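Local coordinates for protein DegQ (Legionella fallonii, PDB 3PV2) that probably acts as an HtrA-family chaperone-protease, pairing a trypsin-fold peptidase domain with PDZ domains and enclosing its active sites in 12-meric assemblies, at residues P365-L370 and T426-K431; Q377-P380 and N384-G387; V391-S394 and G399-A402; I411-K416 and K422-I427. One frame throughout, in Å; residues are numbered along the deposited sequence.

Interaction 1 of 4, residues P365-L370 and T426-K431; sequences PFLYGL and TIAQEK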
loop_
_atom_site.group_PDB
_atom_site.type_symbol
_atom_site.label_atom_id
_atom_site.label_comp_id
_atom_site.label_asym_id
_atom_site.label_seq_id
_atom_site.Cartn_x
_atom_site.Cartn_y
_atom_site.Cartn_z
ATOM N N PRO B 365 -46.885 -35.878 5.478
ATOM C CA PRO B 365 -46.607 -34.745 6.381
ATOM C C PRO B 365 -45.287 -34.878 7.126
ATOM O O PRO B 365 -44.694 -33.850 7.515
ATOM C CB PRO B 365 -47.758 -34.743 7.327
ATOM C CG PRO B 365 -48.314 -36.162 7.305
ATOM C CD PRO B 365 -47.832 -36.847 6.038
ATOM N N PHE B 366 -44.754 -36.065 7.256
ATOM C CA PHE B 366 -43.493 -36.103 7.973
ATOM C C PHE B 366 -42.302 -36.168 7.102
ATOM O O PHE B 366 -41.231 -35.672 7.520
ATOM C CB PHE B 366 -43.510 -37.275 8.914
ATOM C CG PHE B 366 -44.716 -37.289 9.828
ATOM C CD1 PHE B 366 -45.501 -38.413 9.895
ATOM C CD2 PHE B 366 -45.082 -36.171 10.522
ATOM C CE1 PHE B 366 -46.602 -38.466 10.688
ATOM C CE2 PHE B 366 -46.238 -36.179 11.345
ATOM C CZ PHE B 366 -47.007 -37.358 11.440
ATOM N N LEU B 367 -42.395 -36.895 6.003
ATOM C CA LEU B 367 -41.195 -37.205 5.169
ATOM C C LEU B 367 -41.117 -36.308 3.948
ATOM O O LEU B 367 -40.168 -36.444 3.139
ATOM C CB LEU B 367 -41.293 -38.657 4.690
ATOM C CG LEU B 367 -41.348 -39.700 5.869
ATOM C CD1 LEU B 367 -41.268 -41.130 5.286
ATOM C CD2 LEU B 367 -40.235 -39.451 6.952
ATOM N N TYR B 368 -42.124 -35.431 3.776
ATOM C CA TYR B 368 -42.086 -34.438 2.696
ATOM C C TYR B 368 -40.718 -33.711 2.618
ATOM O O TYR B 368 -40.231 -33.193 3.598
ATOM C CB TYR B 368 -43.225 -33.391 2.839
ATOM C CG TYR B 368 -43.018 -32.220 1.906
ATOM C CD1 TYR B 368 -43.442 -32.286 0.567
ATOM C CD2 TYR B 368 -42.345 -31.067 2.341
ATOM C CE1 TYR B 368 -43.214 -31.230 -0.327
ATOM C CE2 TYR B 368 -42.065 -30.011 1.438
ATOM C CZ TYR B 368 -42.519 -30.099 0.104
ATOM O OH TYR B 368 -42.263 -29.031 -0.764
ATOM N N GLY B 369 -40.127 -33.660 1.412
ATOM C CA GLY B 369 -38.913 -32.871 1.177
ATOM C C GLY B 369 -37.648 -33.588 1.569
ATOM O O GLY B 369 -36.568 -32.981 1.496
ATOM N N LEU B 370 -37.732 -34.840 2.023
ATOM C CA LEU B 370 -36.521 -35.560 2.413
ATOM C C LEU B 370 -36.092 -36.541 1.314
ATOM O O LEU B 370 -36.948 -37.301 0.793
ATOM C CB LEU B 370 -36.748 -36.328 3.712
ATOM C CG LEU B 370 -37.224 -35.451 4.947
ATOM C CD1 LEU B 370 -37.437 -36.414 6.134
ATOM C CD2 LEU B 370 -36.253 -34.257 5.282
ATOM N N THR B 426 -43.807 -46.742 6.122
ATOM C CA THR B 426 -44.925 -47.436 6.730
ATOM C C THR B 426 -45.087 -46.886 8.166
ATOM O O THR B 426 -46.183 -46.541 8.561
ATOM C CB THR B 426 -44.614 -48.959 6.747
ATOM O OG1 THR B 426 -44.497 -49.442 5.407
ATOM C CG2 THR B 426 -45.689 -49.788 7.469
ATOM N N ILE B 427 -43.995 -46.787 8.927
ATOM C CA ILE B 427 -44.076 -46.257 10.296
ATOM C C ILE B 427 -44.589 -44.868 10.323
ATOM O O ILE B 427 -45.484 -44.584 11.097
ATOM C CB ILE B 427 -42.741 -46.372 11.033
ATOM C CG1 ILE B 427 -42.450 -47.845 11.253
ATOM C CG2 ILE B 427 -42.778 -45.677 12.392
ATOM C CD1 ILE B 427 -40.897 -48.197 11.610
ATOM N N ALA B 428 -44.175 -44.043 9.371
ATOM C CA ALA B 428 -44.614 -42.679 9.295
ATOM C C ALA B 428 -46.106 -42.603 9.058
ATOM O O ALA B 428 -46.704 -41.608 9.420
ATOM C CB ALA B 428 -43.875 -41.930 8.162
ATOM N N GLN B 429 -46.759 -43.633 8.547
ATOM C CA GLN B 429 -48.230 -43.573 8.444
ATOM C C GLN B 429 -48.956 -44.020 9.710
ATOM O O GLN B 429 -50.157 -44.033 9.707
ATOM C CB GLN B 429 -48.789 -44.405 7.301
ATOM C CG GLN B 429 -47.887 -44.492 6.133
ATOM C CD GLN B 429 -48.590 -44.449 4.825
ATOM O OE1 GLN B 429 -48.581 -45.441 4.066
ATOM N NE2 GLN B 429 -49.177 -43.281 4.510
ATOM N N GLU B 430 -48.241 -44.347 10.783
ATOM C CA GLU B 430 -48.879 -44.681 12.051
ATOM C C GLU B 430 -49.702 -43.547 12.692
ATOM O O GLU B 430 -50.912 -43.785 13.022
ATOM C CB GLU B 430 -47.858 -45.184 13.061
ATOM C CG GLU B 430 -47.302 -46.609 12.725
ATOM C CD GLU B 430 -46.153 -46.994 13.674
ATOM O OE1 GLU B 430 -45.863 -46.179 14.617
ATOM O OE2 GLU B 430 -45.557 -48.085 13.460
ATOM N N LYS B 431 -49.123 -42.374 12.969
ATOM C CA LYS B 431 -49.923 -41.353 13.760
ATOM C C LYS B 431 -50.113 -40.183 12.852
ATOM O O LYS B 431 -49.258 -39.903 11.972
ATOM C CB LYS B 431 -49.296 -40.819 15.083
ATOM C CG LYS B 431 -48.633 -41.836 16.019
ATOM C CD LYS B 431 -47.859 -41.138 17.176
ATOM C CE LYS B 431 -46.534 -41.908 17.570
ATOM N NZ LYS B 431 -45.271 -41.049 17.853
#
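Phe366 and Leu367, in the loop that leads into strand 370-378, meet Ala428 near the C-terminal end of helix 421-428. By topology this loop is consistent with the carboxylate-binding loop of a PDZ domain, and the helix with the one that flanks the peptide groove. The Phe366 ring comes in edge first. Its CE1 lies 3.4 Å from Ala428 O. The same CE1 is 3.3 Å from Lys431 O, and both oxygens are close to the ring plane. Pro365 CG sits over the centre of one ring face. With CG placed beside its own backbone N (chi1 -53°), Phe366 is swung toward the helix end, where CD1 is 4.2 Å from Ala428 CB. Leu367 lies alongside the same methyl with both CG and CD1, the latter 4.0 Å from Ala428 CB. A type II turn bends the chain from Leu367 to Leu370, held by Leu370 N to Leu367 O at 3.1 Å, with Gly369 taking its positive phi. Across the two segments no conventional hydrogen bond forms. The weakly positive C-H edge of the ring meets two carbonyl oxygens while the methyl groups make plain apolar contact. Weak electrostatics and dispersion therefore probably contribute to holding the loop to the helix end, together with Leu435 of strand 435-441, which packs against Phe366, Leu367 and Ala428 alike.

Interaction 2 of 4, residues Q377-P380 and N384-G387; sequences QESP and NVIG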
loop_
_atom_site.group_PDB
_atom_site.type_symbol
_atom_site.label_atom_id
_atom_site.label_comp_id
_atom_site.label_asym_id
_atom_site.label_seq_id
_atom_site.Cartn_x
_atom_site.Cartn_y
_atom_site.Cartn_z
ATOM N N GLN B 377 -23.905 -49.709 7.652
ATOM C CA GLN B 377 -22.518 -49.382 7.707
ATOM C C GLN B 377 -21.979 -49.540 9.090
ATOM O O GLN B 377 -22.559 -49.015 10.062
ATOM C CB GLN B 377 -22.348 -47.946 7.267
ATOM C CG GLN B 377 -20.983 -47.373 7.497
ATOM C CD GLN B 377 -20.829 -45.944 6.980
ATOM O OE1 GLN B 377 -21.104 -45.655 5.786
ATOM N NE2 GLN B 377 -20.437 -45.026 7.919
ATOM N N GLU B 378 -20.847 -50.227 9.201
ATOM C CA GLU B 378 -20.085 -50.293 10.449
ATOM C C GLU B 378 -19.631 -48.861 10.677
ATOM O O GLU B 378 -19.025 -48.286 9.813
ATOM C CB GLU B 378 -18.892 -51.199 10.225
ATOM C CG GLU B 378 -18.310 -51.834 11.418
ATOM C CD GLU B 378 -19.322 -52.578 12.263
ATOM O OE1 GLU B 378 -19.967 -53.548 11.798
ATOM O OE2 GLU B 378 -19.458 -52.176 13.409
ATOM N N SER B 379 -19.955 -48.260 11.812
ATOM C CA SER B 379 -19.696 -46.811 11.996
ATOM C C SER B 379 -19.289 -46.501 13.380
ATOM O O SER B 379 -20.128 -46.097 14.213
ATOM C CB SER B 379 -20.944 -45.932 11.697
ATOM O OG SER B 379 -21.516 -46.331 10.490
ATOM N N PRO B 380 -18.014 -46.710 13.678
ATOM C CA PRO B 380 -17.477 -46.467 15.042
ATOM C C PRO B 380 -17.867 -45.100 15.590
ATOM O O PRO B 380 -17.743 -44.133 14.893
ATOM C CB PRO B 380 -15.950 -46.526 14.840
ATOM C CG PRO B 380 -15.744 -46.705 13.426
ATOM C CD PRO B 380 -16.977 -47.203 12.774
ATOM N N ASN B 384 -22.559 -51.708 14.138
ATOM C CA ASN B 384 -23.238 -51.808 12.889
ATOM C C ASN B 384 -24.565 -50.932 12.829
ATOM O O ASN B 384 -25.519 -51.182 13.570
ATOM C CB ASN B 384 -23.550 -53.234 12.537
ATOM C CG ASN B 384 -23.903 -53.339 11.040
ATOM O OD1 ASN B 384 -23.364 -52.550 10.240
ATOM N ND2 ASN B 384 -24.832 -54.206 10.671
ATOM N N VAL B 385 -24.547 -49.869 12.039
ATOM C CA VAL B 385 -25.661 -48.925 11.907
ATOM C C VAL B 385 -26.517 -49.330 10.707
ATOM O O VAL B 385 -26.012 -49.351 9.579
ATOM C CB VAL B 385 -25.139 -47.496 11.769
ATOM C CG1 VAL B 385 -26.278 -46.535 11.514
ATOM C CG2 VAL B 385 -24.463 -47.085 13.081
ATOM N N ILE B 386 -27.818 -49.578 10.968
ATOM C CA ILE B 386 -28.823 -49.904 9.972
ATOM C C ILE B 386 -29.940 -48.909 10.062
ATOM O O ILE B 386 -30.450 -48.594 11.163
ATOM C CB ILE B 386 -29.411 -51.277 10.206
ATOM C CG1 ILE B 386 -28.349 -52.341 9.987
ATOM C CG2 ILE B 386 -30.430 -51.566 9.167
ATOM C CD1 ILE B 386 -28.683 -53.754 10.662
ATOM N N GLY B 387 -30.326 -48.331 8.935
ATOM C CA GLY B 387 -31.265 -47.233 9.048
ATOM C C GLY B 387 -31.481 -46.618 7.697
ATOM O O GLY B 387 -31.188 -47.227 6.680
#
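Glu378 can be followed outward across its neighbour Asn384, which it faces as an antiparallel non-hydrogen-bonded pair. CB leaves the sheet on the face shared with Asn384, CG continues outward, and the chain then bends at chi2 (53°), which folds the carboxylate back over the Asn384 backbone. CD comes within 3.8 Å of Asn384 N. OE1 lies 3.7 Å from Asn384 CB, and its hydrogen bond goes to Gln425 NE2 of a second subunit. OE2 is 3.2 Å from Asn384 N, but the angle is too poor for a hydrogen bond. The two side chains cross at about a right angle, although the carboxylate and amide planes are turned only 26° apart. Asn384 directs its ND2 to Glu376 OE1, while OD1 rests 3.5 Å from Gln377 C.

Backbone bonds carry the pairing itself. Gln377 N reaches Val385 O at 2.9 Å, and Val385 N returns to Gln377 O at 2.9 Å. Ser379 OG donates to the same Gln377 O, also at 2.9 Å, from the opposite face of the carbonyl plane, so two bonds grip this oxygen where the strand gives way to the turn. Ser379 CB touches Val385 CG2 at 4.0 Å.

This is the outer end of the hairpin of strands 370-378 and 384-393. Val385 packs inward on Phe375 and on Ile409 and Ile411 of strand 409-413, while Gln377 and Glu378 lie against Leu372 of the second subunit.

Interaction 3 of 4, residues V391-S394 and G399-A402; sequences VGAS and GWRA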
loop_
_atom_site.group_PDB
_atom_site.type_symbol
_atom_site.label_atom_id
_atom_site.label_comp_id
_atom_site.label_asym_id
_atom_site.label_seq_id
_atom_site.Cartn_x
_atom_site.Cartn_y
_atom_site.Cartn_z
ATOM N N VAL B 391 -30.267 -37.948 2.718
ATOM C CA VAL B 391 -29.273 -37.479 1.801
ATOM C C VAL B 391 -29.523 -36.013 1.595
ATOM O O VAL B 391 -28.603 -35.281 1.336
ATOM C CB VAL B 391 -29.546 -38.193 0.424
ATOM C CG1 VAL B 391 -28.638 -37.634 -0.774
ATOM C CG2 VAL B 391 -29.354 -39.670 0.605
ATOM N N GLY B 392 -30.786 -35.578 1.672
ATOM C CA GLY B 392 -31.122 -34.174 1.481
ATOM C C GLY B 392 -32.394 -33.867 2.270
ATOM O O GLY B 392 -33.207 -34.747 2.544
ATOM N N ALA B 393 -32.576 -32.603 2.637
ATOM C CA ALA B 393 -33.796 -32.170 3.301
ATOM C C ALA B 393 -34.099 -30.751 2.914
ATOM O O ALA B 393 -33.278 -29.878 3.152
ATOM C CB ALA B 393 -33.562 -32.271 4.805
ATOM N N SER B 394 -35.244 -30.462 2.312
ATOM C CA SER B 394 -35.473 -29.094 1.960
ATOM C C SER B 394 -35.703 -28.290 3.223
ATOM O O SER B 394 -36.238 -28.753 4.218
ATOM C CB SER B 394 -36.658 -28.934 1.002
ATOM O OG SER B 394 -37.806 -29.446 1.577
ATOM N N GLY B 399 -39.330 -31.983 8.472
ATOM C CA GLY B 399 -38.129 -32.636 8.906
ATOM C C GLY B 399 -37.050 -31.663 9.290
ATOM O O GLY B 399 -36.529 -31.685 10.412
ATOM N N TRP B 400 -36.783 -30.731 8.379
ATOM C CA TRP B 400 -35.791 -29.711 8.611
ATOM C C TRP B 400 -36.174 -28.894 9.860
ATOM O O TRP B 400 -35.356 -28.664 10.726
ATOM C CB TRP B 400 -35.678 -28.768 7.398
ATOM C CG TRP B 400 -34.687 -27.734 7.596
ATOM C CD1 TRP B 400 -34.865 -26.577 8.298
ATOM C CD2 TRP B 400 -33.340 -27.735 7.175
ATOM N NE1 TRP B 400 -33.712 -25.843 8.314
ATOM C CE2 TRP B 400 -32.759 -26.527 7.622
ATOM C CE3 TRP B 400 -32.561 -28.619 6.454
ATOM C CZ2 TRP B 400 -31.425 -26.181 7.364
ATOM C CZ3 TRP B 400 -31.202 -28.262 6.167
ATOM C CH2 TRP B 400 -30.659 -27.056 6.642
ATOM N N ARG B 401 -37.411 -28.485 9.925
ATOM C CA ARG B 401 -37.878 -27.704 11.105
ATOM C C ARG B 401 -37.652 -28.449 12.428
ATOM O O ARG B 401 -37.395 -27.840 13.456
ATOM C CB ARG B 401 -39.379 -27.493 11.071
ATOM C CG ARG B 401 -39.851 -26.289 10.394
ATOM C CD ARG B 401 -41.327 -25.869 10.947
ATOM N NE ARG B 401 -42.397 -26.879 10.815
ATOM C CZ ARG B 401 -42.887 -27.315 9.636
ATOM N NH1 ARG B 401 -42.367 -26.887 8.481
ATOM N NH2 ARG B 401 -43.883 -28.222 9.611
ATOM N N ALA B 402 -37.884 -29.743 12.417
ATOM C CA ALA B 402 -37.683 -30.584 13.610
ATOM C C ALA B 402 -36.212 -30.703 13.890
ATOM O O ALA B 402 -35.818 -31.052 15.000
ATOM C CB ALA B 402 -38.228 -31.970 13.417
#
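Trp400 makes its closest approach to the strand end not with its ring but with CB, and what it meets there is a backbone oxygen: Ser394 O lies 3.2 Å from Trp400 CB, yet no hydrogen bond spans the two segments. The oxygen is instead hydrogen-bonded to Ser397 OG, which also bonds Trp400 N, so this one hydroxyl links the strand end to the first turn of the helix. Trp400 sends its indole back toward the strand, six-membered ring leading, because chi1 of -180° sets CG opposite the backbone N. CE3 comes within 3.6 Å of Ala393 O. The same carbon is 4.1 Å from Ala393 CB. Both carbonyl oxygens approach the indole obliquely. Ser394 CB points away from the helix, and its OG bonds Asn396 OD1.

Arg405 makes a cation-pi contact with the indole, and Gln38 of a third subunit packs on it, placing the tryptophan at a subunit boundary. Just upstream, Val391 and Gly392 form a classic beta bulge opposite Ala371. The contact thus closes the short connection from the end of strand 384-393 into helix 398-402, with strand 370-378 alongside, where Leu370 packs on Ala393.

Interaction 4 of 4, residues I411-K416 and K422-I427; sequences ISANKK and KSLQTI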
loop_
_atom_site.group_PDB
_atom_site.type_symbol
_atom_site.label_atom_id
_atom_site.label_comp_id
_atom_site.label_asym_id
_atom_site.label_seq_id
_atom_site.Cartn_x
_atom_site.Cartn_y
_atom_site.Cartn_z
ATOM N N ILE B 411 -32.466 -44.165 12.601
ATOM C CA ILE B 411 -32.291 -45.541 13.068
ATOM C C ILE B 411 -33.485 -46.135 13.811
ATOM O O ILE B 411 -33.545 -47.341 13.961
ATOM C CB ILE B 411 -31.038 -45.708 13.919
ATOM C CG1 ILE B 411 -31.127 -44.872 15.172
ATOM C CG2 ILE B 411 -29.796 -45.301 13.129
ATOM C CD1 ILE B 411 -30.025 -45.415 16.266
ATOM N N SER B 412 -34.491 -45.321 14.160
ATOM C CA SER B 412 -35.724 -45.809 14.688
ATOM C C SER B 412 -36.747 -44.751 14.502
ATOM O O SER B 412 -36.458 -43.559 14.307
ATOM C CB SER B 412 -35.531 -46.196 16.171
ATOM O OG SER B 412 -35.646 -45.043 17.063
ATOM N N ALA B 413 -37.984 -45.184 14.388
ATOM C CA ALA B 413 -39.074 -44.271 14.197
ATOM C C ALA B 413 -40.241 -44.825 15.049
ATOM O O ALA B 413 -40.549 -46.014 14.984
ATOM C CB ALA B 413 -39.501 -44.156 12.717
ATOM N N ASN B 414 -40.863 -43.948 15.817
ATOM C CA ASN B 414 -41.869 -44.338 16.842
ATOM C C ASN B 414 -41.438 -45.579 17.578
ATOM O O ASN B 414 -42.214 -46.504 17.746
ATOM C CB ASN B 414 -43.221 -44.557 16.205
ATOM C CG ASN B 414 -43.804 -43.248 15.564
ATOM O OD1 ASN B 414 -43.398 -42.142 15.928
ATOM N ND2 ASN B 414 -44.739 -43.397 14.603
ATOM N N LYS B 415 -40.170 -45.581 17.992
ATOM C CA LYS B 415 -39.568 -46.622 18.794
ATOM C C LYS B 415 -39.435 -47.920 18.086
ATOM O O LYS B 415 -39.300 -48.923 18.733
ATOM C CB LYS B 415 -40.368 -46.915 20.086
ATOM C CG LYS B 415 -40.909 -45.748 20.786
ATOM C CD LYS B 415 -39.798 -44.800 21.070
ATOM C CE LYS B 415 -39.113 -45.024 22.393
ATOM N NZ LYS B 415 -37.752 -44.405 22.295
ATOM N N LYS B 416 -39.464 -47.947 16.776
ATOM C CA LYS B 416 -39.255 -49.206 16.081
ATOM C C LYS B 416 -38.035 -49.037 15.190
ATOM O O LYS B 416 -37.844 -47.945 14.624
ATOM C CB LYS B 416 -40.491 -49.503 15.226
ATOM C CG LYS B 416 -41.764 -49.859 16.021
ATOM C CD LYS B 416 -43.073 -49.798 15.088
ATOM C CE LYS B 416 -44.320 -49.367 15.923
ATOM N NZ LYS B 416 -44.411 -47.903 16.331
ATOM N N LYS B 422 -38.921 -48.024 2.653
ATOM C CA LYS B 422 -40.296 -48.461 2.845
ATOM C C LYS B 422 -40.684 -48.694 4.317
ATOM O O LYS B 422 -41.820 -48.354 4.654
ATOM C CB LYS B 422 -40.619 -49.675 1.941
ATOM C CG LYS B 422 -41.931 -50.477 2.284
ATOM C CD LYS B 422 -43.254 -49.915 1.693
ATOM C CE LYS B 422 -44.407 -50.972 1.765
ATOM N NZ LYS B 422 -45.760 -50.399 1.412
ATOM N N SER B 423 -39.773 -49.231 5.173
ATOM C CA SER B 423 -40.144 -49.493 6.551
ATOM C C SER B 423 -40.411 -48.168 7.246
ATOM O O SER B 423 -41.322 -48.068 8.065
ATOM C CB SER B 423 -39.065 -50.250 7.397
ATOM O OG SER B 423 -37.740 -49.618 7.371
ATOM N N LEU B 424 -39.580 -47.158 6.961
ATOM C CA LEU B 424 -39.795 -45.843 7.522
ATOM C C LEU B 424 -41.114 -45.182 7.051
ATOM O O LEU B 424 -41.816 -44.513 7.828
ATOM C CB LEU B 424 -38.642 -44.960 7.123
ATOM C CG LEU B 424 -38.782 -43.542 7.664
ATOM C CD1 LEU B 424 -38.864 -43.435 9.237
ATOM C CD2 LEU B 424 -37.655 -42.616 7.027
ATOM N N GLN B 425 -41.429 -45.330 5.763
ATOM C CA GLN B 425 -42.665 -44.778 5.221
ATOM C C GLN B 425 -43.890 -45.461 5.846
ATOM O O GLN B 425 -44.883 -44.838 6.121
ATOM C CB GLN B 425 -42.714 -44.968 3.692
ATOM C CG GLN B 425 -41.827 -43.966 2.937
ATOM C CD GLN B 425 -41.528 -44.348 1.451
ATOM O OE1 GLN B 425 -41.561 -45.510 1.070
ATOM N NE2 GLN B 425 -41.138 -43.352 0.677
ATOM N N THR B 426 -43.807 -46.742 6.122
ATOM C CA THR B 426 -44.925 -47.436 6.730
ATOM C C THR B 426 -45.087 -46.886 8.166
ATOM O O THR B 426 -46.183 -46.541 8.561
ATOM C CB THR B 426 -44.614 -48.959 6.747
ATOM O OG1 THR B 426 -44.497 -49.442 5.407
ATOM C CG2 THR B 426 -45.689 -49.788 7.469
ATOM N N ILE B 427 -43.995 -46.787 8.927
ATOM C CA ILE B 427 -44.076 -46.257 10.296
ATOM C C ILE B 427 -44.589 -44.868 10.323
ATOM O O ILE B 427 -45.484 -44.584 11.097
ATOM C CB ILE B 427 -42.741 -46.372 11.033
ATOM C CG1 ILE B 427 -42.450 -47.845 11.253
ATOM C CG2 ILE B 427 -42.778 -45.677 12.392
ATOM C CD1 ILE B 427 -40.897 -48.197 11.610
#
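Ile427 points from helix 421-428 toward the end of strand 409-413, and its two branches divide the work. CG2, anti to the backbone N, drives in against Ala413, 3.6 Å from its CB and 3.4 Å from its O. The other branch, set beside the backbone N (chi1 -67°), carries CD1 to Lys416 CB at 3.9 Å. Leu424 reaches the Ala413 methyl from a direction roughly at right angles to that of Ile427 CG2: its CD1 lies 3.6 Å from Ala413 CB. The small alanine is thereby shared between two branched side chains. Asn414 and Ile427 run side by side but head opposite ways, bringing Asn414 ND2 alongside Ile427 CG2 at 3.7 Å.

A type I' turn from Ala413 to Lys416 sets these groups facing the helix, with Asn414 and Lys415 both at the positive phi it needs. Lys416 folds back at chi3 and chi4, so that its NZ donates to Asn414 O at 3.0 Å, tilted 22° from the carbonyl plane; NZ also forms a salt bridge with Glu430 OE1. The Asn414 amide is held at both ends, OD1 by Lys431 NZ and Leu436 N, ND2 by Glu430 OE1. The contact is mainly apolar; Ala413 O and Asn414 ND2 touch the Ile427 methyl without hydrogen bonding across it, while the polar network fixes the amide's rotation and satisfies this buried side chain.

Overall arrangement
All four contacts lie in the C-terminal PDZ domain. Along the chain, interactions 2, 3 and 4 follow in series; interaction 1 encloses interactions 2 and 3 in sequence and ends on the same helix, 421-428, as interaction 4. Interactions 1 and 4 have centres about 9 Å apart, and the salt bridge from Glu430 to Lys416 joins them. Interactions 2 and 3 sit toward opposite ends of strand 384-393, their centres about 21 Å apart, while Ile411 links interaction 2 to interaction 4 in the same sheet. Interaction 3 touches interaction 1 through Gly369 and Ser394. Together they tie hairpin, turn and helix into one unit, whose hairpin end and tryptophan meet neighbouring subunits of the 12-mer.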